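Local coordinates for protein involved in catabolism of external DNA (Legionella pneumophila subsp. pneumophila, PDB 2OO3), which probably methylates N6 of adenine 2030 in 23S ribosomal RNA, taking the methyl group from S-adenosyl-L-methionine, at residues Glu74-Pro77 and Ser78-Glu82; Arg211-Arg214 and Glu215-Ser218; Leu257-Leu260 and Thr261-Asn265. All coordinates share one frame; numbering follows the deposited sequence. Where two conformers were deposited one is given.

Contact 1: Glu74-Pro77 and Ser78-Glu82; sequences ENLP and SLFLE. With SO4 (sulfate ion), chain D.
Leu76 lays one branch over a face of the Phe80 ring: CD2 stands 4.2 Å from the ring centroid, 10° off the normal, a CH-pi contact centred on the ring. Its other branch, CD1, reaches the near end of the phenylalanine at CD1, 3.8 Å away. Both side chains have CG anti to the carbonyl carbon (chi1 -74° for Phe80), and they cross at about a right angle, with the leucine methyl CD2 above the ring. Pro77 instead runs alongside, its CD meeting Phe80 CD2. The backbone turns back at the same place, in the 3-10 segment that leads into helix 81-90 of this Rossmann-like methyltransferase: Phe80 N donates to Pro77 O at 3.0 Å and 164°, the i to i+3 spacing, while the same carbonyl oxygen sits at the ring edge, near its plane. At the start of the 3-10 segment, Ser78 N donates to O2 of a sulfate ion, probably from the crystallisation liquor, at 2.7 Å. Elsewhere in the fold, Phe80 packs on Ile21 of helix 14-30, whereas Leu76 and Pro77 rest on Tyr263 and Thr259 of helix 249-263.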
ATOM      1  N   GLU A  74      11.135 -19.376  -2.198  1.00 21.91           N
ATOM      2  CA  GLU A  74      12.150 -19.798  -3.159  1.00 23.49           C
ATOM      3  C   GLU A  74      11.532 -20.159  -4.497  1.00 22.76           C
ATOM      4  O   GLU A  74      12.234 -20.355  -5.480  1.00 23.51           O
ATOM      5  CB  GLU A  74      13.006 -20.947  -2.581  1.00 24.75           C
ATOM      6  CG  GLU A  74      13.874 -20.507  -1.379  1.00 29.42           C
ATOM      7  CD  GLU A  74      14.906 -19.432  -1.740  1.00 37.12           C
ATOM      8  OE1 GLU A  74      15.565 -19.603  -2.797  1.00 40.80           O
ATOM      9  OE2 GLU A  74      15.061 -18.423  -0.986  1.00 37.81           O
ATOM     10  N   ASN A  75      10.213 -20.204  -4.541  1.00 21.75           N
ATOM     11  CA  ASN A  75       9.494 -20.476  -5.757  1.00 21.82           C
ATOM     12  C   ASN A  75       8.767 -19.267  -6.347  1.00 20.09           C
ATOM     13  O   ASN A  75       7.959 -19.418  -7.276  1.00 20.18           O
ATOM     14  CB  ASN A  75       8.521 -21.627  -5.503  1.00 23.16           C
ATOM     15  CG  ASN A  75       9.251 -22.945  -5.236  1.00 27.03           C
ATOM     16  OD1 ASN A  75       9.652 -23.621  -6.175  1.00 30.54           O
ATOM     17  ND2 ASN A  75       9.435 -23.303  -3.950  1.00 31.20           N
ATOM     18  N   LEU A  76       9.026 -18.075  -5.812  1.00 16.83           N
ATOM     19  CA  LEU A  76       8.265 -16.912  -6.248  1.00 14.72           C
ATOM     20  C   LEU A  76       8.926 -16.278  -7.477  1.00 13.35           C
ATOM     21  O   LEU A  76      10.149 -16.349  -7.623  1.00 12.60           O
ATOM     22  CB  LEU A  76       8.152 -15.879  -5.115  1.00 14.30           C
ATOM     23  CG  LEU A  76       7.247 -16.209  -3.918  1.00 14.67           C
ATOM     24  CD1 LEU A  76       7.428 -15.136  -2.840  1.00 12.81           C
ATOM     25  CD2 LEU A  76       5.722 -16.375  -4.295  1.00 13.08           C
ATOM     26  N   PRO A  77       8.123 -15.660  -8.358  1.00 12.76           N
ATOM     27  CA  PRO A  77       8.680 -14.884  -9.461  1.00 12.04           C
ATOM     28  C   PRO A  77       9.512 -13.728  -8.922  1.00 12.10           C
ATOM     29  O   PRO A  77       9.265 -13.242  -7.804  1.00 11.55           O
ATOM     30  CB  PRO A  77       7.431 -14.357 -10.198  1.00 12.81           C
ATOM     31  CG  PRO A  77       6.290 -15.295  -9.761  1.00 12.49           C
ATOM     32  CD  PRO A  77       6.644 -15.651  -8.355  1.00 11.67           C
ATOM     33  N   SER A  78      10.513 -13.313  -9.692  1.00 11.07           N
ATOM     34  CA  SER A  78      11.450 -12.261  -9.290  1.00 11.18           C
ATOM     35  C   SER A  78      10.806 -10.933  -8.939  1.00 10.40           C
ATOM     36  O   SER A  78      11.428 -10.136  -8.249  1.00  9.88           O
ATOM     37  CB  SER A  78      12.509 -12.035 -10.397  1.00 12.03           C
ATOM     38  OG  SER A  78      11.883 -11.429 -11.525  1.00 15.46           O
ATOM     39  N   LEU A  79       9.582 -10.664  -9.413  1.00  9.81           N
ATOM     40  CA  LEU A  79       8.829  -9.454  -8.991  1.00  9.14           C
ATOM     41  C   LEU A  79       8.600  -9.342  -7.468  1.00  8.14           C
ATOM     42  O   LEU A  79       8.306  -8.249  -6.958  1.00  8.10           O
ATOM     43  CB  LEU A  79       7.462  -9.361  -9.720  1.00  8.97           C
ATOM     44  CG  LEU A  79       7.564  -8.991 -11.212  1.00 10.40           C
ATOM     45  CD1 LEU A  79       6.179  -8.975 -11.850  1.00 12.80           C
ATOM     46  CD2 LEU A  79       8.196  -7.639 -11.374  1.00  8.56           C
ATOM     47  N   PHE A  80       8.732 -10.468  -6.776  1.00  6.84           N
ATOM     48  CA  PHE A  80       8.583 -10.571  -5.317  1.00  7.23           C
ATOM     49  C   PHE A  80       9.852 -10.311  -4.524  1.00  7.87           C
ATOM     50  O   PHE A  80       9.815 -10.230  -3.280  1.00  7.98           O
ATOM     51  CB  PHE A  80       8.053 -11.950  -4.944  1.00  7.29           C
ATOM     52  CG  PHE A  80       6.559 -12.158  -5.254  1.00  8.14           C
ATOM     53  CD1 PHE A  80       5.605 -12.161  -4.221  1.00 10.78           C
ATOM     54  CD2 PHE A  80       6.120 -12.383  -6.572  1.00 10.03           C
ATOM     55  CE1 PHE A  80       4.243 -12.394  -4.501  1.00  9.04           C
ATOM     56  CE2 PHE A  80       4.751 -12.598  -6.876  1.00  7.28           C
ATOM     57  CZ  PHE A  80       3.805 -12.597  -5.842  1.00  6.49           C
ATOM     58  N   LEU A  81      10.980 -10.162  -5.229  1.00  7.23           N
ATOM     59  CA  LEU A  81      12.272 -10.057  -4.550  1.00  7.62           C
ATOM     60  C   LEU A  81      12.351  -8.960  -3.517  1.00  6.94           C
ATOM     61  O   LEU A  81      12.816  -9.209  -2.425  1.00  7.65           O
ATOM     62  CB  LEU A  81      13.445  -9.906  -5.552  1.00  7.58           C
ATOM     63  CG  LEU A  81      13.750 -11.163  -6.369  1.00  8.24           C
ATOM     64  CD1 LEU A  81      14.736 -10.776  -7.521  1.00 11.05           C
ATOM     65  CD2 LEU A  81      14.333 -12.220  -5.471  1.00 11.91           C
ATOM     66  N   GLU A  82      11.940  -7.751  -3.863  1.00  6.13           N
ATOM     67  CA  GLU A  82      12.155  -6.607  -2.935  1.00  6.78           C
ATOM     68  C   GLU A  82      11.293  -6.808  -1.698  1.00  6.28           C
ATOM     69  O   GLU A  82      11.732  -6.597  -0.567  1.00  5.66           O
ATOM     70  CB  GLU A  82      11.806  -5.281  -3.612  1.00  6.04           C
ATOM     71  CG  GLU A  82      12.822  -4.843  -4.711  1.00 10.50           C
ATOM     72  CD  GLU A  82      12.485  -5.378  -6.141  1.00 15.99           C
ATOM     73  OE1 GLU A  82      11.768  -6.397  -6.315  1.00 13.77           O
ATOM     74  OE2 GLU A  82      12.960  -4.751  -7.113  1.00 21.47           O
TER
HETATM   75  S   SO4 D 303      11.089 -15.194 -12.967  1.00 72.54           S
HETATM   76  O1  SO4 D 303      11.408 -16.575 -13.326  1.00 72.86           O
HETATM   77  O2  SO4 D 303      11.336 -15.063 -11.538  1.00 72.02           O
HETATM   78  O3  SO4 D 303      11.954 -14.279 -13.716  1.00 72.95           O
HETATM   79  O4  SO4 D 303       9.692 -14.891 -13.277  1.00 72.10           O

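Contact 2: Arg211-Arg214 and Glu215-Ser218; sequences RKMR and EISS. With SO4 (sulfate ion), chain C.
Glu215 divides its carboxylate between two basic residues of the preceding turn, one met directly and the other through water. Lys212 bends at chi2 and chi3 and brings NZ back to Glu215 OE1 for a weak salt bridge of 3.4 Å. The other carboxylate oxygen, OE2, accepts from a water at 2.9 Å, and that water lies at the edge of the Arg211 guanidinium, in its plane, although its bond from NH1 is weak.

Toward its C-terminal end, helix 203-216 is weakly bonded. Glu215 N donates to Arg211 O at 3.3 Å and only weakly to Lys212 O, whereas Ile216 N takes the i to i+3 acceptor Met213 O. A second water donates to both Met213 O and Ser217 O, bridging the helix to the outgoing chain. Facing helix 174-188 and strand 237-243 of the sheet, the side chains of Met213 and Ile216 run side by side, and Met213 CE lies 3.9 Å from Ile216 CD1.

Where the chain leaves the helix, two consecutive serines hold a sulfate ion, which probably came from the crystallisation liquor. Ser217 OG donates to sulfate O1 at 2.7 Å, and Ser218 N to sulfate O4 at 3.1 Å through a nearly straight bond (169°). In one of the two conformers of Ser218, its hydroxyl also donates to O4. Lys219 NZ and Lys278 NZ bind the ion as well.

The carboxylate of Glu215 is therefore loosely shared between a lysine and a water-linked arginine, while the hydroxyl, amide and lysines at the helix exit would probably help hold an anion; here it is a sulfate.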
ATOM      1  N   ARG A 211     -16.496   5.401  -7.936  1.00 10.02           N
ATOM      2  CA  ARG A 211     -17.046   6.397  -8.869  1.00 10.28           C
ATOM      3  C   ARG A 211     -16.387   7.755  -8.624  1.00 10.19           C
ATOM      4  O   ARG A 211     -16.029   8.467  -9.582  1.00 10.38           O
ATOM      5  CB  ARG A 211     -18.577   6.503  -8.761  1.00 10.65           C
ATOM      6  CG  ARG A 211     -19.222   7.565  -9.732  1.00 11.35           C
ATOM      7  CD  ARG A 211     -20.771   7.525  -9.680  1.00 13.15           C
ATOM      8  NE  ARG A 211     -21.331   6.266 -10.190  1.00 19.27           N
ATOM      9  CZ  ARG A 211     -21.485   5.965 -11.483  1.00 22.39           C
ATOM     10  NH1 ARG A 211     -21.131   6.830 -12.428  1.00 22.78           N
ATOM     11  NH2 ARG A 211     -21.986   4.787 -11.836  1.00 21.60           N
ATOM     12  N   LYS A 212     -16.193   8.103  -7.355  1.00  8.63           N
ATOM     13  CA  LYS A 212     -15.471   9.334  -7.011  1.00  9.25           C
ATOM     14  C   LYS A 212     -14.001   9.278  -7.438  1.00  8.93           C
ATOM     15  O   LYS A 212     -13.501  10.247  -7.975  1.00  8.92           O
ATOM     16  CB  LYS A 212     -15.553   9.661  -5.508  1.00  9.39           C
ATOM     17  CG  LYS A 212     -16.955   9.848  -4.988  1.00 11.51           C
ATOM     18  CD  LYS A 212     -17.820  10.641  -5.968  1.00 20.68           C
ATOM     19  CE  LYS A 212     -17.810  12.120  -5.669  1.00 25.50           C
ATOM     20  NZ  LYS A 212     -18.879  12.809  -6.452  1.00 29.03           N
ATOM     21  N   MET A 213     -13.332   8.144  -7.230  1.00  7.93           N
ATOM     22  CA  MET A 213     -11.931   8.006  -7.673  1.00  8.64           C
ATOM     23  C   MET A 213     -11.832   8.174  -9.197  1.00  9.71           C
ATOM     24  O   MET A 213     -10.917   8.833  -9.715  1.00  9.28           O
ATOM     25  CB  MET A 213     -11.339   6.640  -7.266  1.00  8.10           C
ATOM     26  CG  MET A 213     -11.084   6.494  -5.754  1.00  6.89           C
ATOM     27  SD  MET A 213     -10.106   7.836  -4.922  1.00  2.00           S
ATOM     28  CE  MET A 213      -8.622   7.891  -5.982  1.00  5.20           C
ATOM     29  N   ARG A 214     -12.801   7.598  -9.908  1.00 11.16           N
ATOM     30  CA  ARG A 214     -12.778   7.641 -11.370  1.00 12.73           C
ATOM     31  C   ARG A 214     -12.865   9.061 -11.904  1.00 13.05           C
ATOM     32  O   ARG A 214     -12.218   9.382 -12.890  1.00 13.39           O
ATOM     33  CB  ARG A 214     -13.860   6.740 -11.960  1.00 13.32           C
ATOM     34  CG  ARG A 214     -13.550   6.236 -13.344  1.00 17.44           C
ATOM     35  CD  ARG A 214     -14.047   4.768 -13.572  1.00 25.51           C
ATOM     36  NE  ARG A 214     -15.328   4.501 -12.930  1.00 28.12           N
ATOM     37  CZ  ARG A 214     -15.555   3.542 -12.026  1.00 30.28           C
ATOM     38  NH1 ARG A 214     -14.590   2.687 -11.672  1.00 30.07           N
ATOM     39  NH2 ARG A 214     -16.780   3.411 -11.500  1.00 28.00           N
ATOM     40  N   GLU A 215     -13.595   9.929 -11.219  1.00 13.02           N
ATOM     41  CA  GLU A 215     -13.731  11.330 -11.638  1.00 15.17           C
ATOM     42  C   GLU A 215     -12.451  12.185 -11.583  1.00 13.60           C
ATOM     43  O   GLU A 215     -12.359  13.214 -12.265  1.00 13.86           O
ATOM     44  CB  GLU A 215     -14.858  11.991 -10.835  1.00 14.93           C
ATOM     45  CG  GLU A 215     -16.230  11.324 -11.110  1.00 18.70           C
ATOM     46  CD  GLU A 215     -17.333  11.784 -10.162  1.00 19.95           C
ATOM     47  OE1 GLU A 215     -17.074  12.660  -9.292  1.00 26.55           O
ATOM     48  OE2 GLU A 215     -18.462  11.256 -10.273  1.00 25.57           O
ATOM     49  N   ILE A 216     -11.473  11.767 -10.777  1.00 12.08           N
ATOM     50  CA  ILE A 216     -10.279  12.576 -10.524  1.00 10.71           C
ATOM     51  C   ILE A 216      -9.357  12.641 -11.751  1.00 10.88           C
ATOM     52  O   ILE A 216      -8.887  13.722 -12.147  1.00 10.53           O
ATOM     53  CB  ILE A 216      -9.529  12.058  -9.289  1.00 10.93           C
ATOM     54  CG1 ILE A 216     -10.451  12.148  -8.061  1.00 10.49           C
ATOM     55  CG2 ILE A 216      -8.206  12.845  -9.062  1.00 12.34           C
ATOM     56  CD1 ILE A 216      -9.864  11.514  -6.789  1.00  9.83           C
ATOM     57  N   SER A 217      -9.132  11.485 -12.365  1.00  9.95           N
ATOM     58  CA  SER A 217      -8.198  11.346 -13.454  1.00 10.39           C
ATOM     59  C   SER A 217      -8.439  10.052 -14.197  1.00 10.24           C
ATOM     60  O   SER A 217      -8.802   9.028 -13.614  1.00 10.93           O
ATOM     61  CB  SER A 217      -6.747  11.387 -12.923  1.00 10.74           C
ATOM     62  OG  SER A 217      -5.839  11.190 -13.985  1.00 11.05           O
ATOM     63  N   SER A 218      -8.241  10.116 -15.501  1.00 10.66           N
ATOM     64  CA  SER A 218      -8.330   8.964 -16.373  0.50 11.41           C
ATOM     65  C   SER A 218      -6.972   8.291 -16.557  1.00 10.62           C
ATOM     66  O   SER A 218      -6.867   7.236 -17.219  1.00 11.51           O
ATOM     67  CB  SER A 218      -8.804   9.434 -17.739  0.50 11.62           C
ATOM     68  OG  SER A 218      -7.939  10.478 -18.145  0.50 14.62           O
TER
HETATM   69  S   SO4 C 302      -6.626  13.484 -16.806  1.00 48.92           S
HETATM   70  O1  SO4 C 302      -5.589  12.606 -16.276  1.00 48.25           O
HETATM   71  O2  SO4 C 302      -6.804  14.602 -15.879  1.00 51.05           O
HETATM   72  O3  SO4 C 302      -6.186  13.983 -18.107  1.00 49.03           O
HETATM   73  O4  SO4 C 302      -7.902  12.791 -16.932  1.00 47.97           O
HETATM   74  O   HOH W   1     -19.454   9.726 -12.533  1.00 37.70           O
HETATM   75  O   HOH W   2      -8.461   8.475 -10.875  1.00  4.96           O

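Contact 3: Leu257-Leu260 and Thr261-Asn265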
ATOM      1  N   LEU A 257      -0.545 -10.572  -9.219  1.00  7.82           N
ATOM      2  CA  LEU A 257      -1.908 -10.995  -8.864  1.00  9.39           C
ATOM      3  C   LEU A 257      -2.188 -12.437  -9.274  1.00 10.46           C
ATOM      4  O   LEU A 257      -2.792 -13.181  -8.501  1.00 10.22           O
ATOM      5  CB  LEU A 257      -2.963 -10.061  -9.474  1.00  9.15           C
ATOM      6  CG  LEU A 257      -2.969  -8.617  -8.945  1.00  9.69           C
ATOM      7  CD1 LEU A 257      -3.780  -7.684  -9.872  1.00 10.02           C
ATOM      8  CD2 LEU A 257      -3.541  -8.574  -7.520  1.00 10.66           C
ATOM      9  N   GLU A 258      -1.746 -12.844 -10.470  1.00 11.52           N
ATOM     10  CA  GLU A 258      -1.883 -14.254 -10.868  1.00 12.97           C
ATOM     11  C   GLU A 258      -1.199 -15.159  -9.875  1.00 12.05           C
ATOM     12  O   GLU A 258      -1.768 -16.174  -9.470  1.00 13.12           O
ATOM     13  CB  GLU A 258      -1.244 -14.549 -12.221  1.00 13.84           C
ATOM     14  CG  GLU A 258      -1.802 -13.831 -13.418  1.00 21.26           C
ATOM     15  CD  GLU A 258      -1.164 -14.396 -14.687  1.00 29.93           C
ATOM     16  OE1 GLU A 258      -1.302 -13.776 -15.764  1.00 32.94           O
ATOM     17  OE2 GLU A 258      -0.522 -15.487 -14.578  1.00 34.48           O
ATOM     18  N   THR A 259       0.046 -14.827  -9.508  1.00 10.45           N
ATOM     19  CA  THR A 259       0.768 -15.613  -8.496  1.00  9.44           C
ATOM     20  C   THR A 259       0.010 -15.703  -7.161  1.00  8.89           C
ATOM     21  O   THR A 259      -0.127 -16.792  -6.583  1.00  8.49           O
ATOM     22  CB  THR A 259       2.213 -15.083  -8.265  1.00  9.44           C
ATOM     23  OG1 THR A 259       2.888 -15.055  -9.520  1.00 11.21           O
ATOM     24  CG2 THR A 259       2.981 -15.976  -7.354  1.00  9.23           C
ATOM     25  N   LEU A 260      -0.476 -14.571  -6.666  1.00  8.41           N
ATOM     26  CA  LEU A 260      -1.202 -14.563  -5.381  1.00  8.37           C
ATOM     27  C   LEU A 260      -2.482 -15.447  -5.363  1.00  8.55           C
ATOM     28  O   LEU A 260      -2.821 -16.074  -4.341  1.00  7.89           O
ATOM     29  CB  LEU A 260      -1.514 -13.116  -4.961  1.00  7.78           C
ATOM     30  CG  LEU A 260      -0.255 -12.285  -4.645  1.00  6.86           C
ATOM     31  CD1 LEU A 260      -0.695 -10.901  -4.220  1.00  6.39           C
ATOM     32  CD2 LEU A 260       0.573 -12.977  -3.509  1.00  5.64           C
ATOM     33  N   THR A 261      -3.198 -15.491  -6.481  1.00  9.69           N
ATOM     34  CA  THR A 261      -4.403 -16.314  -6.547  1.00 10.24           C
ATOM     35  C   THR A 261      -4.037 -17.798  -6.479  1.00 11.67           C
ATOM     36  O   THR A 261      -4.914 -18.612  -6.212  1.00 13.05           O
ATOM     37  CB  THR A 261      -5.252 -16.075  -7.800  1.00 10.59           C
ATOM     38  OG1 THR A 261      -4.507 -16.429  -8.970  1.00 11.06           O
ATOM     39  CG2 THR A 261      -5.690 -14.615  -7.915  1.00  9.20           C
ATOM     40  N   THR A 262      -2.771 -18.159  -6.710  1.00 11.44           N
ATOM     41  CA  THR A 262      -2.362 -19.555  -6.501  1.00 12.98           C
ATOM     42  C   THR A 262      -2.127 -19.873  -5.009  1.00 13.63           C
ATOM     43  O   THR A 262      -2.103 -21.033  -4.632  1.00 14.18           O
ATOM     44  CB  THR A 262      -1.111 -19.971  -7.323  1.00 13.34           C
ATOM     45  OG1 THR A 262       0.076 -19.369  -6.785  1.00 14.26           O
ATOM     46  CG2 THR A 262      -1.260 -19.588  -8.805  1.00 13.60           C
ATOM     47  N   TYR A 263      -1.948 -18.844  -4.174  1.00 13.71           N
ATOM     48  CA  TYR A 263      -1.772 -19.024  -2.726  1.00 14.20           C
ATOM     49  C   TYR A 263      -3.052 -18.769  -1.934  1.00 13.84           C
ATOM     50  O   TYR A 263      -3.302 -19.421  -0.936  1.00 15.59           O
ATOM     51  CB  TYR A 263      -0.627 -18.132  -2.191  1.00 14.44           C
ATOM     52  CG  TYR A 263       0.734 -18.511  -2.742  1.00 13.75           C
ATOM     53  CD1 TYR A 263       1.463 -19.561  -2.182  1.00 13.50           C
ATOM     54  CD2 TYR A 263       1.283 -17.831  -3.827  1.00 13.75           C
ATOM     55  CE1 TYR A 263       2.698 -19.930  -2.694  1.00 14.33           C
ATOM     56  CE2 TYR A 263       2.527 -18.198  -4.363  1.00 12.82           C
ATOM     57  CZ  TYR A 263       3.229 -19.232  -3.788  1.00 15.66           C
ATOM     58  OH  TYR A 263       4.475 -19.586  -4.293  1.00 17.32           O
ATOM     59  N   PHE A 264      -3.872 -17.830  -2.368  1.00 13.48           N
ATOM     60  CA  PHE A 264      -5.057 -17.463  -1.592  1.00 13.83           C
ATOM     61  C   PHE A 264      -6.305 -18.130  -2.191  1.00 14.51           C
ATOM     62  O   PHE A 264      -6.694 -17.799  -3.316  1.00 13.70           O
ATOM     63  CB  PHE A 264      -5.232 -15.948  -1.570  1.00 12.52           C
ATOM     64  CG  PHE A 264      -3.993 -15.171  -1.089  1.00 13.26           C
ATOM     65  CD1 PHE A 264      -3.174 -15.667  -0.082  1.00 13.50           C
ATOM     66  CD2 PHE A 264      -3.705 -13.913  -1.615  1.00 10.56           C
ATOM     67  CE1 PHE A 264      -2.057 -14.937   0.361  1.00 11.77           C
ATOM     68  CE2 PHE A 264      -2.587 -13.188  -1.195  1.00 10.93           C
ATOM     69  CZ  PHE A 264      -1.759 -13.720  -0.191  1.00  9.52           C
ATOM     70  N   ASN A 265      -6.935 -19.039  -1.441  1.00 15.21           N
ATOM     71  CA  ASN A 265      -8.119 -19.805  -1.933  1.00 15.62           C
ATOM     72  C   ASN A 265      -7.926 -20.319  -3.372  1.00 16.07           C
ATOM     73  O   ASN A 265      -8.712 -20.000  -4.255  1.00 15.88           O
ATOM     74  CB  ASN A 265      -9.402 -18.952  -1.850  1.00 15.62           C
ATOM     75  CG  ASN A 265     -10.689 -19.811  -1.790  1.00 16.97           C
ATOM     76  OD1 ASN A 265     -10.626 -21.037  -1.636  1.00 17.83           O
ATOM     77  ND2 ASN A 265     -11.846 -19.163  -1.910  1.00 14.14           N
TER
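The Tyr263 ring meets Thr259 at its edge: the threonine methyl CG2 lies in the ring plane, 3.8 Å from CE2, and the two side chains run side by side in the same direction. Leu260 CA borders the same ring, also near its plane. Phe264 is placed differently, for its CE2 touches Leu260 CB and CD2, each at 3.9 Å, while Leu260 O sits obliquely to the ring. In Thr259, CG2 is anti to the backbone N (OG1 at chi1 -55°); the methyl thus faces the tyrosine and the hydroxyl turns back to Leu255 O.

These contacts lie in the last turns of helix 249-263, which packs beside helix 14-30 and against strands 220-226 and 270-275 of the mixed sheet. The hydrogen bonds record how the helical pattern changes. Thr261 N still donates to Leu257 O in the regular i to i+4 pattern, but Thr262 N turns to Thr259 O. Leu260 O then receives two amides, Tyr263 N at 2.9 Å and Phe264 N at 2.8 Å.

Two threonine hydroxyls add bonds to the preceding turn. Thr261 OG1 donates to Glu258 O, and Thr262 OG1 reaches Thr259 O at 2.6 Å in the carbonyl plane, so Thr259 O accepts both the amide and the hydroxyl of one residue. Both hydroxyls sit between backbone N and carbonyl carbon (chi1 63° and 72°), the rotation that folds them back along the helix. Farther out, Tyr263 OH is hydrogen-bonded to Asp72 OD2, while Leu260 packs on Val17 and Ile18, and Phe264 on Phe14, of helix 14-30.

How the contacts relate
Following the chain, the three contacts come in series, each a local turn with no residues between its segments; none nests in or crosses another. Contact 1 forms the turn between helices 66-71 and 81-90. Contact 2 lies at the exit of helix 203-216, before strand 220-226, with its centre about 32 Å from that of contact 1 and about 28 Å from that of contact 3, and touches neither. Contact 3 lies at the C-terminal end of helix 249-263 and returns to contact 1 in space: Phe80 CZ packs on Thr259 CG2 and Phe80 CE1 on Leu260 CD2, both at 3.8 Å. Residues 74-82 and 257-265 thus join the 66-90 region to the last helix, with helix 14-30 touching both.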